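Local coordinates for BLUF domain-containing protein (Acinetobacter baumannii, PDB 6W6Z) that binds flavin mononucleotide and probably acts as a blue-light photoreceptor of the BLUF family, with a part in regulating biofilm formation and iron uptake, at residues 9-14 with 47-52; 25-30 with 140-145; 77-82 with 120-125. All blocks are in the same frame, centred on the assembly; numbering follows the deposited sequence.

Contact 1 (9-14 with 47-52). With FMN (flavin mononucleotide), chain B.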
# COMPACT_ATOMS: atom_id res chain seq x y z
N SER A 9 1.04 6.43 5.59
CA SER A 9 1.43 6.20 7.02
C SER A 9 2.94 6.32 7.16
O SER A 9 3.66 6.23 6.16
CB SER A 9 0.97 4.84 7.51
OG SER A 9 1.69 3.81 6.85
N GLN A 10 3.39 6.53 8.39
CA GLN A 10 4.83 6.51 8.74
C GLN A 10 5.20 5.10 9.21
O GLN A 10 4.47 4.47 10.03
CB GLN A 10 5.13 7.56 9.80
CG GLN A 10 6.62 7.77 10.01
CD GLN A 10 7.29 8.50 8.87
OE1 GLN A 10 6.64 9.08 8.01
NE2 GLN A 10 8.61 8.52 8.86
N ARG A 11 6.30 4.57 8.71
CA ARG A 11 6.73 3.25 9.21
C ARG A 11 7.17 3.42 10.66
O ARG A 11 7.85 4.42 10.94
CB ARG A 11 7.90 2.71 8.40
CG ARG A 11 8.33 1.36 8.93
CD ARG A 11 9.51 0.85 8.18
NE ARG A 11 10.78 1.29 8.74
CZ ARG A 11 11.37 0.71 9.78
NH1 ARG A 11 10.79 -0.32 10.39
NH2 ARG A 11 12.53 1.17 10.20
N ASN A 12 6.85 2.45 11.53
CA ASN A 12 7.33 2.48 12.95
C ASN A 12 8.83 2.24 13.00
O ASN A 12 9.24 1.08 13.02
CB ASN A 12 6.59 1.49 13.83
CG ASN A 12 6.91 1.67 15.31
OD1 ASN A 12 7.88 2.32 15.66
ND2 ASN A 12 6.09 1.09 16.18
N GLU A 13 9.60 3.31 13.16
CA GLU A 13 11.08 3.26 13.12
C GLU A 13 11.59 2.51 14.36
O GLU A 13 12.76 2.14 14.39
CB GLU A 13 11.69 4.66 13.01
CG GLU A 13 11.28 5.43 11.75
CD GLU A 13 10.16 6.44 11.94
OE1 GLU A 13 9.54 6.43 13.02
OE2 GLU A 13 9.91 7.24 11.01
N LYS A 14 10.75 2.24 15.35
CA LYS A 14 11.21 1.46 16.53
C LYS A 14 11.58 0.03 16.10
O LYS A 14 12.45 -0.56 16.74
CB LYS A 14 10.18 1.44 17.65
CG LYS A 14 9.96 2.79 18.32
CD LYS A 14 8.75 2.79 19.21
CE LYS A 14 8.74 1.65 20.20
NZ LYS A 14 7.84 1.94 21.34
N ASN A 47 10.91 5.47 4.85
CA ASN A 47 10.27 5.13 6.16
C ASN A 47 8.78 5.46 6.15
O ASN A 47 8.26 5.84 7.21
CB ASN A 47 10.94 5.85 7.34
CG ASN A 47 12.31 5.28 7.66
OD1 ASN A 47 12.55 4.08 7.48
ND2 ASN A 47 13.22 6.12 8.11
N ALA A 48 8.09 5.26 5.03
CA ALA A 48 6.64 5.56 4.96
C ALA A 48 5.97 4.66 3.94
O ALA A 48 6.67 4.13 3.06
CB ALA A 48 6.44 7.03 4.64
N PHE A 49 4.67 4.48 4.11
CA PHE A 49 3.83 3.66 3.21
C PHE A 49 2.78 4.52 2.51
O PHE A 49 2.26 5.50 3.02
CB PHE A 49 3.12 2.57 4.00
CG PHE A 49 3.99 1.57 4.67
CD1 PHE A 49 4.56 0.52 3.93
CD2 PHE A 49 4.20 1.61 6.05
CE1 PHE A 49 5.30 -0.46 4.57
CE2 PHE A 49 4.99 0.65 6.66
CZ PHE A 49 5.53 -0.40 5.93
N PHE A 50 2.34 4.02 1.38
CA PHE A 50 1.12 4.46 0.70
C PHE A 50 0.41 3.17 0.35
O PHE A 50 1.11 2.27 -0.12
CB PHE A 50 1.39 5.32 -0.53
CG PHE A 50 0.14 5.52 -1.36
CD1 PHE A 50 -0.31 4.55 -2.24
CD2 PHE A 50 -0.65 6.64 -1.16
CE1 PHE A 50 -1.49 4.72 -2.96
CE2 PHE A 50 -1.83 6.82 -1.89
CZ PHE A 50 -2.26 5.85 -2.76
N GLN A 51 -0.87 3.06 0.66
CA GLN A 51 -1.60 1.85 0.23
C GLN A 51 -2.91 2.25 -0.43
O GLN A 51 -3.60 3.18 0.04
CB GLN A 51 -1.82 0.89 1.39
CG GLN A 51 -2.30 -0.45 0.92
CD GLN A 51 -2.43 -1.47 2.03
OE1 GLN A 51 -2.81 -1.13 3.16
NE2 GLN A 51 -2.05 -2.71 1.73
N CYS A 52 -3.29 1.49 -1.44
CA CYS A 52 -4.64 1.57 -2.04
C CYS A 52 -5.28 0.19 -1.93
O CYS A 52 -4.59 -0.80 -2.25
CB CYS A 52 -4.46 2.16 -3.43
SG CYS A 52 -5.82 1.78 -4.56
N1 FMN B . -3.46 -7.01 6.01
C2 FMN B . -4.26 -7.47 5.04
O2 FMN B . -5.00 -8.47 5.30
N3 FMN B . -4.39 -6.83 3.86
C4 FMN B . -3.68 -5.73 3.54
O4 FMN B . -3.76 -5.16 2.46
C4A FMN B . -2.74 -5.22 4.53
N5 FMN B . -1.98 -4.16 4.32
C5A FMN B . -1.19 -3.72 5.33
C6 FMN B . -0.40 -2.62 5.08
C7 FMN B . 0.40 -2.09 6.08
C7M FMN B . 1.25 -0.91 5.74
C8 FMN B . 0.55 -2.78 7.37
C8M FMN B . 1.50 -2.18 8.41
C9 FMN B . -0.25 -3.88 7.62
C9A FMN B . -1.08 -4.39 6.62
N10 FMN B . -1.84 -5.53 6.81
C10 FMN B . -2.69 -5.94 5.80
C1' FMN B . -1.81 -6.33 8.08
C2' FMN B . -2.91 -6.07 9.08
O2' FMN B . -2.64 -4.82 9.74
C3' FMN B . -2.91 -7.22 10.11
O3' FMN B . -1.58 -7.52 10.57
C4' FMN B . -3.39 -8.54 9.54
O4' FMN B . -4.70 -8.36 8.94
C5' FMN B . -3.52 -9.60 10.66
O5' FMN B . -4.49 -9.25 11.68
P FMN B . -4.89 -10.24 12.93
O1P FMN B . -3.96 -9.78 14.04
O2P FMN B . -6.36 -9.92 13.12
O3P FMN B . -4.61 -11.67 12.50

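Contact 2 (25-30 with 140-145). With FMN (flavin mononucleotide), chain B.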
# COMPACT_ATOMS: atom_id res chain seq x y z
N ILE A 25 4.20 -8.27 6.25
CA ILE A 25 3.02 -7.49 5.76
C ILE A 25 2.50 -8.08 4.44
O ILE A 25 1.30 -8.31 4.30
CB ILE A 25 3.40 -6.01 5.65
CG1 ILE A 25 3.65 -5.39 7.03
CG2 ILE A 25 2.35 -5.25 4.86
CD1 ILE A 25 4.31 -4.03 6.97
N LEU A 26 3.38 -8.29 3.46
CA LEU A 26 2.94 -8.81 2.12
C LEU A 26 2.41 -10.25 2.24
O LEU A 26 1.41 -10.59 1.53
CB LEU A 26 4.10 -8.71 1.15
CG LEU A 26 4.53 -7.29 0.81
CD1 LEU A 26 5.84 -7.31 0.03
CD2 LEU A 26 3.43 -6.55 0.05
N THR A 27 3.05 -11.10 3.02
CA THR A 27 2.53 -12.46 3.25
C THR A 27 1.10 -12.37 3.81
O THR A 27 0.24 -13.08 3.27
CB THR A 27 3.38 -13.27 4.23
OG1 THR A 27 4.68 -13.40 3.68
CG2 THR A 27 2.79 -14.64 4.49
N GLU A 28 0.88 -11.58 4.86
CA GLU A 28 -0.47 -11.45 5.50
C GLU A 28 -1.46 -10.86 4.49
O GLU A 28 -2.57 -11.43 4.32
CB GLU A 28 -0.41 -10.56 6.74
CG GLU A 28 0.43 -11.13 7.88
CD GLU A 28 0.80 -10.09 8.91
OE1 GLU A 28 -0.01 -9.16 9.09
OE2 GLU A 28 1.90 -10.16 9.52
N ALA A 29 -1.09 -9.75 3.85
CA ALA A 29 -1.98 -9.00 2.93
C ALA A 29 -2.43 -9.93 1.80
O ALA A 29 -3.61 -10.03 1.49
CB ALA A 29 -1.27 -7.79 2.36
N ARG A 30 -1.49 -10.61 1.17
CA ARG A 30 -1.81 -11.39 -0.04
C ARG A 30 -2.77 -12.54 0.29
O ARG A 30 -3.63 -12.84 -0.57
CB ARG A 30 -0.51 -11.81 -0.71
CG ARG A 30 0.12 -10.68 -1.51
CD ARG A 30 1.58 -10.85 -1.81
NE ARG A 30 2.07 -9.70 -2.53
CZ ARG A 30 3.35 -9.47 -2.86
NH1 ARG A 30 4.30 -10.36 -2.54
NH2 ARG A 30 3.68 -8.39 -3.53
N MET A 140 9.91 -9.76 -3.36
CA MET A 140 10.41 -9.75 -1.96
C MET A 140 10.66 -11.14 -1.34
O MET A 140 11.12 -11.18 -0.16
CB MET A 140 9.41 -8.98 -1.09
CG MET A 140 9.44 -7.50 -1.44
SD MET A 140 11.05 -6.72 -1.08
CE MET A 140 10.92 -6.60 0.70
N ASN A 141 10.40 -12.24 -2.05
CA ASN A 141 10.71 -13.61 -1.54
C ASN A 141 9.94 -13.83 -0.24
O ASN A 141 10.57 -13.84 0.84
CB ASN A 141 12.19 -13.84 -1.23
CG ASN A 141 13.09 -13.79 -2.44
OD1 ASN A 141 12.84 -14.46 -3.43
ND2 ASN A 141 14.14 -12.99 -2.36
N THR A 142 8.63 -13.90 -0.32
CA THR A 142 7.76 -14.08 0.86
C THR A 142 7.41 -15.57 0.93
O THR A 142 7.23 -16.19 -0.14
CB THR A 142 6.53 -13.17 0.80
OG1 THR A 142 5.82 -13.43 -0.41
CG2 THR A 142 6.90 -11.70 0.83
N VAL A 143 7.30 -16.09 2.15
CA VAL A 143 6.90 -17.50 2.43
C VAL A 143 5.56 -17.72 1.69
O VAL A 143 4.86 -16.72 1.42
CB VAL A 143 6.93 -17.71 3.96
CG1 VAL A 143 5.58 -17.52 4.64
CG2 VAL A 143 7.57 -19.04 4.32
N LYS A 144 5.29 -18.97 1.27
CA LYS A 144 4.20 -19.34 0.31
C LYS A 144 2.80 -19.03 0.88
O LYS A 144 1.85 -18.98 0.06
CB LYS A 144 4.34 -20.81 -0.09
N LYS A 145 2.63 -18.87 2.20
CA LYS A 145 1.30 -18.69 2.87
C LYS A 145 1.46 -18.19 4.31
O LYS A 145 2.48 -18.45 4.94
CB LYS A 145 0.54 -20.02 2.91
CG LYS A 145 1.15 -21.08 3.82
CD LYS A 145 0.85 -22.51 3.41
CE LYS A 145 -0.38 -23.07 4.10
NZ LYS A 145 -0.63 -24.47 3.70
N1 FMN B . -3.46 -7.01 6.01
C2 FMN B . -4.26 -7.47 5.04
O2 FMN B . -5.00 -8.47 5.30
N3 FMN B . -4.39 -6.83 3.86
C4 FMN B . -3.68 -5.73 3.54
O4 FMN B . -3.76 -5.16 2.46
C4A FMN B . -2.74 -5.22 4.53
N5 FMN B . -1.98 -4.16 4.32
C5A FMN B . -1.19 -3.72 5.33
C6 FMN B . -0.40 -2.62 5.08
C7 FMN B . 0.40 -2.09 6.08
C7M FMN B . 1.25 -0.91 5.74
C8 FMN B . 0.55 -2.78 7.37
C8M FMN B . 1.50 -2.18 8.41
C9 FMN B . -0.25 -3.88 7.62
C9A FMN B . -1.08 -4.39 6.62
N10 FMN B . -1.84 -5.53 6.81
C10 FMN B . -2.69 -5.94 5.80
C1' FMN B . -1.81 -6.33 8.08
C2' FMN B . -2.91 -6.07 9.08
O2' FMN B . -2.64 -4.82 9.74
C3' FMN B . -2.91 -7.22 10.11
O3' FMN B . -1.58 -7.52 10.57
C4' FMN B . -3.39 -8.54 9.54
O4' FMN B . -4.70 -8.36 8.94
C5' FMN B . -3.52 -9.60 10.66
O5' FMN B . -4.49 -9.25 11.68
P FMN B . -4.89 -10.24 12.93
O1P FMN B . -3.96 -9.78 14.04
O2P FMN B . -6.36 -9.92 13.12
O3P FMN B . -4.61 -11.67 12.50
O HOH W 1 7.18 -11.44 -3.03

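Contact 3 (77-82 with 120-125)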
# COMPACT_ATOMS: atom_id res chain seq x y z
N LYS A 77 -2.61 8.77 7.61
CA LYS A 77 -3.30 9.87 6.89
C LYS A 77 -4.24 9.29 5.83
O LYS A 77 -3.79 8.95 4.70
CB LYS A 77 -2.25 10.80 6.29
CG LYS A 77 -2.79 11.98 5.51
CD LYS A 77 -1.68 12.82 4.89
CE LYS A 77 -2.21 14.10 4.28
NZ LYS A 77 -1.27 14.62 3.26
N TRP A 78 -5.53 9.23 6.15
CA TRP A 78 -6.59 8.77 5.23
C TRP A 78 -6.76 9.80 4.11
O TRP A 78 -7.07 10.97 4.40
CB TRP A 78 -7.87 8.54 6.03
CG TRP A 78 -9.03 7.98 5.27
CD1 TRP A 78 -9.04 7.47 4.01
CD2 TRP A 78 -10.35 7.77 5.79
NE1 TRP A 78 -10.28 7.00 3.69
CE2 TRP A 78 -11.11 7.17 4.78
CE3 TRP A 78 -10.95 8.06 7.02
CZ2 TRP A 78 -12.46 6.85 4.96
CZ3 TRP A 78 -12.27 7.74 7.21
CH2 TRP A 78 -13.02 7.15 6.18
N LEU A 79 -6.54 9.40 2.86
CA LEU A 79 -6.57 10.36 1.74
C LEU A 79 -7.96 10.39 1.13
O LEU A 79 -8.50 11.49 0.93
CB LEU A 79 -5.51 9.97 0.72
CG LEU A 79 -4.10 10.26 1.22
CD1 LEU A 79 -3.06 9.58 0.34
CD2 LEU A 79 -3.89 11.77 1.27
N CYS A 80 -8.52 9.24 0.81
CA CYS A 80 -9.85 9.25 0.15
C CYS A 80 -10.41 7.85 0.16
O CYS A 80 -9.64 6.88 0.30
CB CYS A 80 -9.77 9.74 -1.28
SG CYS A 80 -8.61 8.74 -2.25
N THR A 81 -11.73 7.80 -0.01
CA THR A 81 -12.48 6.59 -0.38
C THR A 81 -13.44 6.98 -1.49
O THR A 81 -14.09 7.99 -1.31
CB THR A 81 -13.30 6.06 0.80
OG1 THR A 81 -12.42 6.00 1.94
CG2 THR A 81 -13.88 4.71 0.44
N TYR A 82 -13.52 6.20 -2.57
CA TYR A 82 -14.53 6.52 -3.61
C TYR A 82 -14.99 5.25 -4.30
O TYR A 82 -14.27 4.25 -4.30
CB TYR A 82 -13.92 7.56 -4.55
CG TYR A 82 -12.64 7.18 -5.23
CD1 TYR A 82 -11.42 7.49 -4.68
CD2 TYR A 82 -12.65 6.51 -6.44
CE1 TYR A 82 -10.24 7.15 -5.33
CE2 TYR A 82 -11.49 6.16 -7.10
CZ TYR A 82 -10.26 6.49 -6.54
OH TYR A 82 -9.08 6.15 -7.16
N LEU A 120 1.87 13.56 -0.31
CA LEU A 120 0.90 13.57 -1.45
C LEU A 120 -0.45 14.17 -1.02
O LEU A 120 -0.86 13.98 0.16
CB LEU A 120 0.67 12.14 -1.96
CG LEU A 120 1.85 11.43 -2.64
CD1 LEU A 120 1.46 9.99 -2.93
CD2 LEU A 120 2.28 12.14 -3.91
N ASN A 121 -1.13 14.86 -1.94
CA ASN A 121 -2.55 15.30 -1.76
C ASN A 121 -3.42 14.45 -2.70
O ASN A 121 -2.89 13.69 -3.51
CB ASN A 121 -2.69 16.82 -1.91
CG ASN A 121 -2.41 17.33 -3.31
OD1 ASN A 121 -2.87 16.73 -4.29
ND2 ASN A 121 -1.68 18.44 -3.41
N GLN A 122 -4.73 14.58 -2.58
CA GLN A 122 -5.69 13.74 -3.34
C GLN A 122 -5.53 13.97 -4.85
O GLN A 122 -5.70 13.01 -5.63
CB GLN A 122 -7.11 14.00 -2.87
CG GLN A 122 -7.36 13.52 -1.44
CD GLN A 122 -7.04 14.55 -0.38
OE1 GLN A 122 -6.34 15.54 -0.62
NE2 GLN A 122 -7.51 14.27 0.82
N GLN A 123 -5.21 15.19 -5.27
CA GLN A 123 -5.04 15.50 -6.71
C GLN A 123 -3.82 14.75 -7.27
O GLN A 123 -3.87 14.33 -8.43
CB GLN A 123 -4.91 17.00 -6.95
CG GLN A 123 -6.16 17.79 -6.59
CD GLN A 123 -7.29 17.60 -7.58
OE1 GLN A 123 -7.12 17.07 -8.68
NE2 GLN A 123 -8.47 18.07 -7.21
N ASN A 124 -2.77 14.56 -6.48
CA ASN A 124 -1.55 13.85 -6.93
C ASN A 124 -1.83 12.39 -7.29
O ASN A 124 -0.98 11.78 -8.01
CB ASN A 124 -0.45 13.88 -5.88
CG ASN A 124 0.00 15.28 -5.54
OD1 ASN A 124 0.31 15.55 -4.38
ND2 ASN A 124 0.11 16.13 -6.55
N LEU A 125 -2.91 11.80 -6.74
CA LEU A 125 -3.25 10.35 -6.89
C LEU A 125 -3.59 10.00 -8.33
O LEU A 125 -3.31 8.84 -8.71
CB LEU A 125 -4.41 9.98 -5.94
CG LEU A 125 -4.13 10.21 -4.46
CD1 LEU A 125 -5.22 9.57 -3.61
CD2 LEU A 125 -2.75 9.69 -4.04
O HOH W 2 -0.26 12.12 1.77

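Contact 1 (9-14 with 47-52)
S9 and F49 form an antiparallel hydrogen-bonded pair in the mixed sheet of the BLUF fold, at the edge of the flavin pocket. Their backbones bond twice, S9 N to F49 O at 3.0 Å and F49 N to S9 O at 2.9 Å. One step on, Q10 and A48 make a non-hydrogen-bonded pair, and R11 N then donates to N47 O at 2.8 Å. On the pocket face of the sheet S9 OG, hydrogen-bonded to H73 ND1, sits at the edge of the F49 ring, 3.4 Å from F49 CD2. In F49, chi1 -63° sets CG beside the backbone N and chi2 -79° turns the ring so that one face receives FMN C7M, 3.8 Å above its centre. Q51, two residues further along the strand, binds FMN: NE2 donates to FMN N5 and, more weakly, to FMN O4, while OE1 pairs with Y7. At the other end of the contact, N47 OD1 lies in plane at the edge of the R11 guanidinium, 3.5 Å from R11 NE, while R11 NH1 bonds to N15 O. There Q10 NE2 reaches forward to E13 OE2, 2.8 Å away in a nearly straight bond (173°).

Contact 2 (25-30 with 140-145)
L26, T27 and R30 are the residues through which helix 18-36 meets the irregular chain 140-145, which crosses its outer side. Apolar touches make up most of the interface. L26 CD1 lies 3.9 Å from M140 CG, the two side chains crossing at about a right angle, and M140 also leans on L19 and L22 of the same helix. On the next residue, T27 CG2 approaches V143 CG1 at 4.0 Å and the backbone of K145. The side chains of T27 and T142 slide past each other in opposite directions, with T27 OG1 3.4 Å from T142 CB. That hydroxyl stands beside its own backbone N (chi1 -61°), and its hydrogen bond goes to R23 O one turn back in the helix, so it meets T142 only by van der Waals contact.

One water links the two segments. R30 stretches out from CG to NE and places NH1 3.1 Å from this water, which lies in the guanidinium plane; the same water accepts from M140 N at 3.2 Å. R30 NE bonds to M94 O, and L26 CD2 rests over one guanidinium face.

The cofactor is met from the other side of the helix. I25 CD1 packs 3.7 Å from FMN C8M, A29 CB lies 3.4 Å from FMN C4, and E28 OE1, which is also salt-bridged to R72, approaches FMN O3' of the ribityl chain. A helix laid along the isoalloxazine in this way is characteristic of the BLUF flavin pocket.

Contact 3 (77-82 with 120-125)
Q122 spans from the turn 120-125 to L79, within a classic beta bulge of strand 73-83, the outermost strand on one side of the BLUF sheet; L79 and C80 both face C6 there. From CB, the Q122 chain sets out beside its backbone N (chi1 -68°), and CG comes 3.3 Å from L79 O. A bend at chi2 (89°) sets CD 3.6 Å from the same oxygen. At the tip, NE2 donates to L79 O at 3.0 Å, in the carbonyl plane and on a lone pair. L79 O is thus met by CG, CD and NE2 of the glutamine, and of these NE2 alone bonds to it.

Lower down the strand, the extended K77 side chain brings NZ to L120 O in a weak 3.2 Å bond, with L118 O its stronger partner. The turn itself is stiffened by N121 and N124, each of which offers its OD1 to the backbone N of the other, N121 as an Asx motif. Apolar contact completes the join. L79 and L125 approach through CB and CD1, and C80 SG, held between its backbone N and carbonyl carbon (chi1 57°), sits 3.7 Å from L125 CD1.

Contact 1 lies between the other two, its centre about 17 Å from that of contact 2 and about 15 Å from that of contact 3, whereas contacts 2 and 3, on opposite sides of the chain's centre, are about 26 Å apart and do not touch. F49 meets I25 on the flavin side of the sheet, and F50, the next residue, packs against L79 and L125 on the other, so strand 48-54 joins the cofactor pocket to the base of helix 125-134. Along the chain, contacts 1 and 2 interleave, and contact 3 falls inside the long loop that contact 2 closes. Contacts 1 and 2 touch FMN; contact 3 joins contact 1 through the sheet and F50.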